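Local coordinates for type IV secretion protein Dot (PDB 6KS5), which acts as a deubiquitinase of Legionella pneumophila and regulates the association of polyubiquitin chains with the phagosome, at residues G129-F134 with A196-W201; G155-A160 with T207-H212. One frame throughout, in Å; residues are numbered along the deposited sequence.

Interaction 1 (G129-F134 with A196-W201)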
ATOM      1  N   GLY A 129     -12.687  -9.712  -7.865  1.00 74.21           N
ATOM      2  CA  GLY A 129     -13.442  -8.559  -7.430  1.00 72.75           C
ATOM      3  C   GLY A 129     -14.049  -8.742  -6.051  1.00 70.43           C
ATOM      4  O   GLY A 129     -13.851  -9.746  -5.366  1.00 69.76           O
ATOM      5  N   VAL A 130     -14.808  -7.723  -5.638  1.00 72.64           N
ATOM      6  CA  VAL A 130     -15.447  -7.751  -4.325  1.00 69.40           C
ATOM      7  C   VAL A 130     -16.536  -8.817  -4.280  1.00 70.44           C
ATOM      8  O   VAL A 130     -16.705  -9.506  -3.267  1.00 68.95           O
ATOM      9  CB  VAL A 130     -15.995  -6.356  -3.967  1.00 67.25           C
ATOM     10  CG1 VAL A 130     -16.621  -6.364  -2.579  1.00 65.73           C
ATOM     11  CG2 VAL A 130     -14.879  -5.321  -4.038  1.00 66.34           C
ATOM     12  N   PHE A 131     -17.289  -8.968  -5.373  1.00 69.16           N
ATOM     13  CA  PHE A 131     -18.294 -10.024  -5.450  1.00 69.75           C
ATOM     14  C   PHE A 131     -17.682 -11.390  -5.172  1.00 68.68           C
ATOM     15  O   PHE A 131     -18.264 -12.211  -4.453  1.00 69.22           O
ATOM     16  CB  PHE A 131     -18.956 -10.023  -6.825  1.00 71.09           C
ATOM     17  CG  PHE A 131     -19.956  -8.930  -7.020  1.00 72.96           C
ATOM     18  CD1 PHE A 131     -20.671  -8.424  -5.947  1.00 75.12           C
ATOM     19  CD2 PHE A 131     -20.185  -8.409  -8.283  1.00 74.29           C
ATOM     20  CE1 PHE A 131     -21.597  -7.418  -6.132  1.00 77.28           C
ATOM     21  CE2 PHE A 131     -21.111  -7.405  -8.477  1.00 76.72           C
ATOM     22  CZ  PHE A 131     -21.821  -6.905  -7.398  1.00 77.66           C
ATOM     23  N   SER A 132     -16.510 -11.661  -5.750  1.00 67.59           N
ATOM     24  CA  SER A 132     -15.875 -12.954  -5.526  1.00 66.91           C
ATOM     25  C   SER A 132     -15.232 -13.022  -4.150  1.00 64.90           C
ATOM     26  O   SER A 132     -15.335 -14.045  -3.462  1.00 64.07           O
ATOM     27  CB  SER A 132     -14.852 -13.239  -6.630  1.00 68.45           C
ATOM     28  OG  SER A 132     -15.449 -13.076  -7.904  1.00 69.64           O
ATOM     29  N   ALA A 133     -14.559 -11.950  -3.731  1.00 68.32           N
ATOM     30  CA  ALA A 133     -13.881 -11.970  -2.440  1.00 66.21           C
ATOM     31  C   ALA A 133     -14.876 -12.130  -1.302  1.00 65.94           C
ATOM     32  O   ALA A 133     -14.628 -12.883  -0.352  1.00 66.05           O
ATOM     33  CB  ALA A 133     -13.057 -10.694  -2.253  1.00 63.92           C
ATOM     34  N   PHE A 134     -16.018 -11.445  -1.390  1.00 64.37           N
ATOM     35  CA  PHE A 134     -17.019 -11.540  -0.336  1.00 64.24           C
ATOM     36  C   PHE A 134     -17.670 -12.913  -0.324  1.00 64.31           C
ATOM     37  O   PHE A 134     -17.763 -13.559   0.726  1.00 64.32           O
ATOM     38  CB  PHE A 134     -18.070 -10.448  -0.514  1.00 66.00           C
ATOM     39  CG  PHE A 134     -17.661  -9.116   0.049  1.00 66.06           C
ATOM     40  CD1 PHE A 134     -16.324  -8.812   0.251  1.00 62.69           C
ATOM     41  CD2 PHE A 134     -18.613  -8.172   0.378  1.00 69.08           C
ATOM     42  CE1 PHE A 134     -15.947  -7.592   0.766  1.00 61.09           C
ATOM     43  CE2 PHE A 134     -18.245  -6.953   0.896  1.00 68.02           C
ATOM     44  CZ  PHE A 134     -16.911  -6.660   1.087  1.00 63.94           C
ATOM     45  N   ALA A 196     -27.011  -7.166  -2.343  1.00 73.58           N
ATOM     46  CA  ALA A 196     -26.693  -6.656  -1.015  1.00 74.73           C
ATOM     47  C   ALA A 196     -25.253  -6.164  -0.944  1.00 74.94           C
ATOM     48  O   ALA A 196     -24.981  -5.118  -0.343  1.00 75.44           O
ATOM     49  CB  ALA A 196     -26.951  -7.733   0.036  1.00 73.61           C
ATOM     50  N   ILE A 197     -24.320  -6.899  -1.560  1.00 73.23           N
ATOM     51  CA  ILE A 197     -22.913  -6.500  -1.550  1.00 73.63           C
ATOM     52  C   ILE A 197     -22.730  -5.170  -2.268  1.00 72.53           C
ATOM     53  O   ILE A 197     -22.033  -4.275  -1.778  1.00 71.35           O
ATOM     54  CB  ILE A 197     -22.039  -7.600  -2.179  1.00 72.90           C
ATOM     55  CG1 ILE A 197     -21.987  -8.835  -1.276  1.00 70.38           C
ATOM     56  CG2 ILE A 197     -20.637  -7.074  -2.447  1.00 72.63           C
ATOM     57  CD1 ILE A 197     -21.529 -10.088  -1.994  1.00 67.79           C
ATOM     58  N   LYS A 198     -23.357  -5.019  -3.436  1.00 73.87           N
ATOM     59  CA  LYS A 198     -23.274  -3.756  -4.162  1.00 73.39           C
ATOM     60  C   LYS A 198     -23.916  -2.619  -3.372  1.00 73.72           C
ATOM     61  O   LYS A 198     -23.368  -1.511  -3.312  1.00 72.94           O
ATOM     62  CB  LYS A 198     -23.937  -3.904  -5.530  1.00 73.46           C
ATOM     63  CG  LYS A 198     -23.683  -2.751  -6.487  1.00 72.85           C
ATOM     64  CD  LYS A 198     -24.086  -3.129  -7.907  1.00 73.96           C
ATOM     65  CE  LYS A 198     -24.536  -1.918  -8.703  1.00 75.46           C
ATOM     66  NZ  LYS A 198     -23.629  -0.759  -8.488  1.00 74.33           N
ATOM     67  N   ASN A 199     -25.074  -2.876  -2.755  1.00 76.10           N
ATOM     68  CA  ASN A 199     -25.730  -1.848  -1.954  1.00 75.86           C
ATOM     69  C   ASN A 199     -24.860  -1.422  -0.782  1.00 74.26           C
ATOM     70  O   ASN A 199     -24.857  -0.248  -0.394  1.00 73.99           O
ATOM     71  CB  ASN A 199     -27.079  -2.350  -1.446  1.00 76.82           C
ATOM     72  CG  ASN A 199     -28.153  -2.301  -2.500  1.00 78.26           C
ATOM     73  OD1 ASN A 199     -28.051  -1.554  -3.473  1.00 77.82           O
ATOM     74  ND2 ASN A 199     -29.200  -3.092  -2.309  1.00 79.96           N
ATOM     75  N   TYR A 200     -24.133  -2.370  -0.187  1.00 74.93           N
ATOM     76  CA  TYR A 200     -23.193  -2.013   0.866  1.00 74.72           C
ATOM     77  C   TYR A 200     -22.002  -1.266   0.292  1.00 72.18           C
ATOM     78  O   TYR A 200     -21.541  -0.276   0.874  1.00 71.01           O
ATOM     79  CB  TYR A 200     -22.729  -3.264   1.607  1.00 75.45           C
ATOM     80  CG  TYR A 200     -21.524  -3.023   2.480  1.00 74.28           C
ATOM     81  CD1 TYR A 200     -21.626  -2.255   3.625  1.00 75.33           C
ATOM     82  CD2 TYR A 200     -20.281  -3.561   2.157  1.00 71.29           C
ATOM     83  CE1 TYR A 200     -20.531  -2.030   4.430  1.00 74.65           C
ATOM     84  CE2 TYR A 200     -19.174  -3.340   2.960  1.00 69.59           C
ATOM     85  CZ  TYR A 200     -19.307  -2.572   4.097  1.00 71.50           C
ATOM     86  OH  TYR A 200     -18.223  -2.336   4.913  1.00 71.04           O
ATOM     87  N   TRP A 201     -21.519  -1.709  -0.872  1.00 78.96           N
ATOM     88  CA  TRP A 201     -20.292  -1.171  -1.449  1.00 75.61           C
ATOM     89  C   TRP A 201     -20.456   0.290  -1.850  1.00 76.13           C
ATOM     90  O   TRP A 201     -19.666   1.150  -1.441  1.00 74.20           O
ATOM     91  CB  TRP A 201     -19.883  -2.011  -2.658  1.00 75.14           C
ATOM     92  CG  TRP A 201     -18.516  -1.706  -3.148  1.00 72.10           C
ATOM     93  CD1 TRP A 201     -18.181  -1.102  -4.323  1.00 71.90           C
ATOM     94  CD2 TRP A 201     -17.289  -1.990  -2.476  1.00 69.11           C
ATOM     95  NE1 TRP A 201     -16.817  -0.991  -4.422  1.00 69.87           N
ATOM     96  CE2 TRP A 201     -16.247  -1.527  -3.296  1.00 68.21           C
ATOM     97  CE3 TRP A 201     -16.971  -2.591  -1.256  1.00 69.17           C
ATOM     98  CZ2 TRP A 201     -14.907  -1.654  -2.940  1.00 66.27           C
ATOM     99  CZ3 TRP A 201     -15.641  -2.710  -0.898  1.00 67.22           C
ATOM    100  CH2 TRP A 201     -14.621  -2.247  -1.740  1.00 65.49           C
TER
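Val130 presents its two methyl groups to two aromatic faces. CG2 sits over one face of Trp201 in a CH-pi contact, 3.9 Å from the centroid of the six-membered ring and 14° off its normal, while CG1 lies over the centre of one face of Phe134, its neighbour one turn on. With CG1 anti to the backbone N (chi1 -178°), CG2 is placed beside that N and meets the indole. This is buried helix-helix packing in the helical part of the deubiquitinase: the short segments 130-134, with Gly129 as N-cap, and 196-201, of helices 130-140 and 193-214, have axes at 113° that approach to 10.6 Å, a spacing suited to large side chains. At the ring edges, Phe131 meets the CB of Ile197 and the backbone N of Lys198, and Phe134 brings its CE2 to Tyr200 CD2, the two side chains running at about a right angle. Branched Ile197 suits the gap between the two phenylalanines because each of its arms finds a partner. Its CD1 lies 3.8 Å from Phe134 CB, and its CG2 approaches both rings obliquely, 3.8 Å from Phe131 CD1 and 3.6 Å from Phe134 CD2.

Interaction 2 (G155-A160 with T207-H212); sequences GALYEA and TLYCQH
His212 reaches across to helix 155-160 beginning with its CB, which packs against the CB of Ala160 at 3.6 Å. Its CG, anti to the backbone N (chi1 -170°), still borders that methyl, and the ring turns its edge toward polar atoms of helix 155-160. CD2 comes within 3.3 Å of the carbonyl O of Ala156, an oxygen that accepts the helical bond from Ala160 N. At the tip, NE2 lies 2.9 Å from OE2 of Glu159 and also adjoins the CB of that residue, with CE1 near the same OE2 and the carboxylate and imidazole planes turned 43° apart. The motif is a close helix-helix crossing: helix 155-160 lies at 119° to segment 207-212 of helix 193-214, the axes approaching to 8.8 Å. Ala160 suits the place where the backbones come nearest: its small CB rests 3.7 Å from the CA of Tyr209 and beside the carbonyl O of Leu208. Next to it, Leu157 crosses Tyr209 at about a right angle and sets CD1 over one face of the phenol ring, a CH-pi contact 3.8 Å from its centroid and offset toward the rim, while Ala160 CB stays at the edge of the same ring.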
ATOM      1  N   GLY A 155      -6.622  -9.404   2.422  1.00 72.19           N
ATOM      2  CA  GLY A 155      -6.615  -9.053   3.834  1.00 72.29           C
ATOM      3  C   GLY A 155      -7.037  -7.619   4.090  1.00 72.73           C
ATOM      4  O   GLY A 155      -7.841  -7.348   4.984  1.00 71.81           O
ATOM      5  N   ALA A 156      -6.500  -6.681   3.308  1.00 68.09           N
ATOM      6  CA  ALA A 156      -6.848  -5.276   3.495  1.00 67.91           C
ATOM      7  C   ALA A 156      -8.332  -5.039   3.237  1.00 65.32           C
ATOM      8  O   ALA A 156      -8.975  -4.250   3.942  1.00 67.14           O
ATOM      9  CB  ALA A 156      -5.993  -4.398   2.583  1.00 67.40           C
ATOM     10  N   LEU A 157      -8.893  -5.719   2.234  1.00 67.71           N
ATOM     11  CA  LEU A 157     -10.316  -5.577   1.940  1.00 64.42           C
ATOM     12  C   LEU A 157     -11.169  -6.271   2.993  1.00 64.74           C
ATOM     13  O   LEU A 157     -12.242  -5.775   3.362  1.00 64.48           O
ATOM     14  CB  LEU A 157     -10.618  -6.132   0.551  1.00 63.21           C
ATOM     15  CG  LEU A 157     -12.071  -6.079   0.089  1.00 62.01           C
ATOM     16  CD1 LEU A 157     -12.330  -4.795  -0.666  1.00 62.73           C
ATOM     17  CD2 LEU A 157     -12.400  -7.283  -0.782  1.00 60.48           C
ATOM     18  N   TYR A 158     -10.703  -7.418   3.492  1.00 62.10           N
ATOM     19  CA  TYR A 158     -11.450  -8.138   4.514  1.00 62.61           C
ATOM     20  C   TYR A 158     -11.442  -7.397   5.846  1.00 66.03           C
ATOM     21  O   TYR A 158     -12.370  -7.558   6.647  1.00 68.93           O
ATOM     22  CB  TYR A 158     -10.882  -9.549   4.678  1.00 62.91           C
ATOM     23  CG  TYR A 158     -11.242 -10.486   3.545  1.00 62.19           C
ATOM     24  CD1 TYR A 158     -12.056 -10.068   2.506  1.00 61.16           C
ATOM     25  CD2 TYR A 158     -10.774 -11.794   3.520  1.00 62.32           C
ATOM     26  CE1 TYR A 158     -12.388 -10.919   1.475  1.00 60.85           C
ATOM     27  CE2 TYR A 158     -11.107 -12.655   2.493  1.00 61.82           C
ATOM     28  CZ  TYR A 158     -11.912 -12.207   1.474  1.00 61.78           C
ATOM     29  OH  TYR A 158     -12.248 -13.052   0.447  1.00 63.45           O
ATOM     30  N   GLU A 159     -10.412  -6.587   6.102  1.00 66.87           N
ATOM     31  CA  GLU A 159     -10.343  -5.859   7.363  1.00 70.60           C
ATOM     32  C   GLU A 159     -11.170  -4.581   7.323  1.00 71.83           C
ATOM     33  O   GLU A 159     -11.813  -4.225   8.316  1.00 74.31           O
ATOM     34  CB  GLU A 159      -8.893  -5.539   7.710  1.00 72.93           C
ATOM     35  CG  GLU A 159      -8.326  -6.456   8.770  1.00 74.49           C
ATOM     36  CD  GLU A 159      -7.239  -5.798   9.602  1.00 79.00           C
ATOM     37  OE1 GLU A 159      -6.615  -6.502  10.427  1.00 81.06           O
ATOM     38  OE2 GLU A 159      -7.004  -4.583   9.424  1.00 80.61           O
ATOM     39  N   ALA A 160     -11.171  -3.883   6.186  1.00 68.14           N
ATOM     40  CA  ALA A 160     -11.929  -2.643   6.092  1.00 69.14           C
ATOM     41  C   ALA A 160     -13.421  -2.891   6.276  1.00 70.12           C
ATOM     42  O   ALA A 160     -14.101  -2.124   6.967  1.00 73.41           O
ATOM     43  CB  ALA A 160     -11.657  -1.962   4.750  1.00 65.57           C
ATOM     44  N   THR A 207     -15.706   3.496   0.439  1.00 69.21           N
ATOM     45  CA  THR A 207     -14.969   4.542   1.140  1.00 70.16           C
ATOM     46  C   THR A 207     -14.250   3.979   2.358  1.00 70.79           C
ATOM     47  O   THR A 207     -13.103   4.350   2.627  1.00 72.27           O
ATOM     48  CB  THR A 207     -15.896   5.699   1.532  1.00 73.84           C
ATOM     49  OG1 THR A 207     -16.657   5.353   2.695  1.00 75.31           O
ATOM     50  CG2 THR A 207     -16.842   6.054   0.387  1.00 74.32           C
ATOM     51  N   LEU A 208     -14.891   3.059   3.088  1.00 67.39           N
ATOM     52  CA  LEU A 208     -14.217   2.383   4.196  1.00 69.40           C
ATOM     53  C   LEU A 208     -12.941   1.698   3.727  1.00 69.11           C
ATOM     54  O   LEU A 208     -11.925   1.685   4.434  1.00 71.82           O
ATOM     55  CB  LEU A 208     -15.149   1.351   4.824  1.00 70.13           C
ATOM     56  CG  LEU A 208     -16.203   1.788   5.830  1.00 72.09           C
ATOM     57  CD1 LEU A 208     -17.110   0.615   6.110  1.00 71.54           C
ATOM     58  CD2 LEU A 208     -15.549   2.281   7.105  1.00 74.41           C
ATOM     59  N   TYR A 209     -12.984   1.123   2.529  1.00 73.32           N
ATOM     60  CA  TYR A 209     -11.811   0.479   1.960  1.00 71.42           C
ATOM     61  C   TYR A 209     -10.703   1.489   1.711  1.00 72.22           C
ATOM     62  O   TYR A 209      -9.536   1.236   2.041  1.00 74.16           O
ATOM     63  CB  TYR A 209     -12.219  -0.220   0.673  1.00 68.37           C
ATOM     64  CG  TYR A 209     -11.139  -0.991  -0.034  1.00 67.53           C
ATOM     65  CD1 TYR A 209     -10.399  -1.966   0.619  1.00 68.76           C
ATOM     66  CD2 TYR A 209     -10.889  -0.768  -1.377  1.00 66.95           C
ATOM     67  CE1 TYR A 209      -9.432  -2.684  -0.053  1.00 69.89           C
ATOM     68  CE2 TYR A 209      -9.932  -1.475  -2.050  1.00 68.89           C
ATOM     69  CZ  TYR A 209      -9.206  -2.430  -1.390  1.00 71.07           C
ATOM     70  OH  TYR A 209      -8.246  -3.126  -2.091  1.00 74.96           O
ATOM     71  N   CYS A 210     -11.047   2.649   1.153  1.00 70.42           N
ATOM     72  CA  CYS A 210     -10.006   3.626   0.886  1.00 72.38           C
ATOM     73  C   CYS A 210      -9.457   4.197   2.191  1.00 75.63           C
ATOM     74  O   CYS A 210      -8.270   4.515   2.284  1.00 76.56           O
ATOM     75  CB  CYS A 210     -10.561   4.703  -0.045  1.00 72.10           C
ATOM     76  SG  CYS A 210     -11.194   3.983  -1.561  1.00 69.39           S
ATOM     77  N   GLN A 211     -10.281   4.278   3.230  1.00 69.39           N
ATOM     78  CA  GLN A 211      -9.788   4.785   4.509  1.00 71.59           C
ATOM     79  C   GLN A 211      -8.834   3.802   5.182  1.00 72.12           C
ATOM     80  O   GLN A 211      -7.966   4.214   5.962  1.00 74.25           O
ATOM     81  CB  GLN A 211     -10.971   5.108   5.421  1.00 72.70           C
ATOM     82  CG  GLN A 211     -11.864   6.172   4.832  1.00 72.07           C
ATOM     83  CD  GLN A 211     -12.912   6.675   5.804  1.00 73.91           C
ATOM     84  OE1 GLN A 211     -13.693   5.900   6.367  1.00 73.18           O
ATOM     85  NE2 GLN A 211     -12.947   7.986   5.994  1.00 75.21           N
ATOM     86  N   HIS A 212      -8.965   2.510   4.887  1.00 67.97           N
ATOM     87  CA  HIS A 212      -8.110   1.511   5.512  1.00 69.24           C
ATOM     88  C   HIS A 212      -6.778   1.361   4.800  1.00 70.35           C
ATOM     89  O   HIS A 212      -5.766   1.099   5.459  1.00 73.15           O
ATOM     90  CB  HIS A 212      -8.825   0.159   5.561  1.00 68.37           C
ATOM     91  CG  HIS A 212      -8.126  -0.865   6.398  1.00 70.19           C
ATOM     92  ND1 HIS A 212      -7.770  -0.633   7.708  1.00 72.60           N
ATOM     93  CD2 HIS A 212      -7.722  -2.125   6.116  1.00 70.11           C
ATOM     94  CE1 HIS A 212      -7.179  -1.707   8.198  1.00 73.28           C
ATOM     95  NE2 HIS A 212      -7.136  -2.628   7.252  1.00 71.76           N
TER

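Overall arrangement
Both interactions use helix 193-214, with its earlier part in interaction 1 and a later part in interaction 2, and their centres lie about 13 Å apart on the same side of the chain's centre. Interaction 1 is largely buried and apolar, built from aromatic and branched residues. Interaction 2 is partly buried, with shorter axis spacing, a small alanine at the crossing and a polar fringe of histidine and glutamate. The two run into each other through Leu157, whose CD1 lies 3.6 Å from Trp201 CH2 and whose CD2 packs on Ala133. A probable hydrogen bond between Tyr158 OH and Ala133 O links helices 155-160 and 130-140 directly.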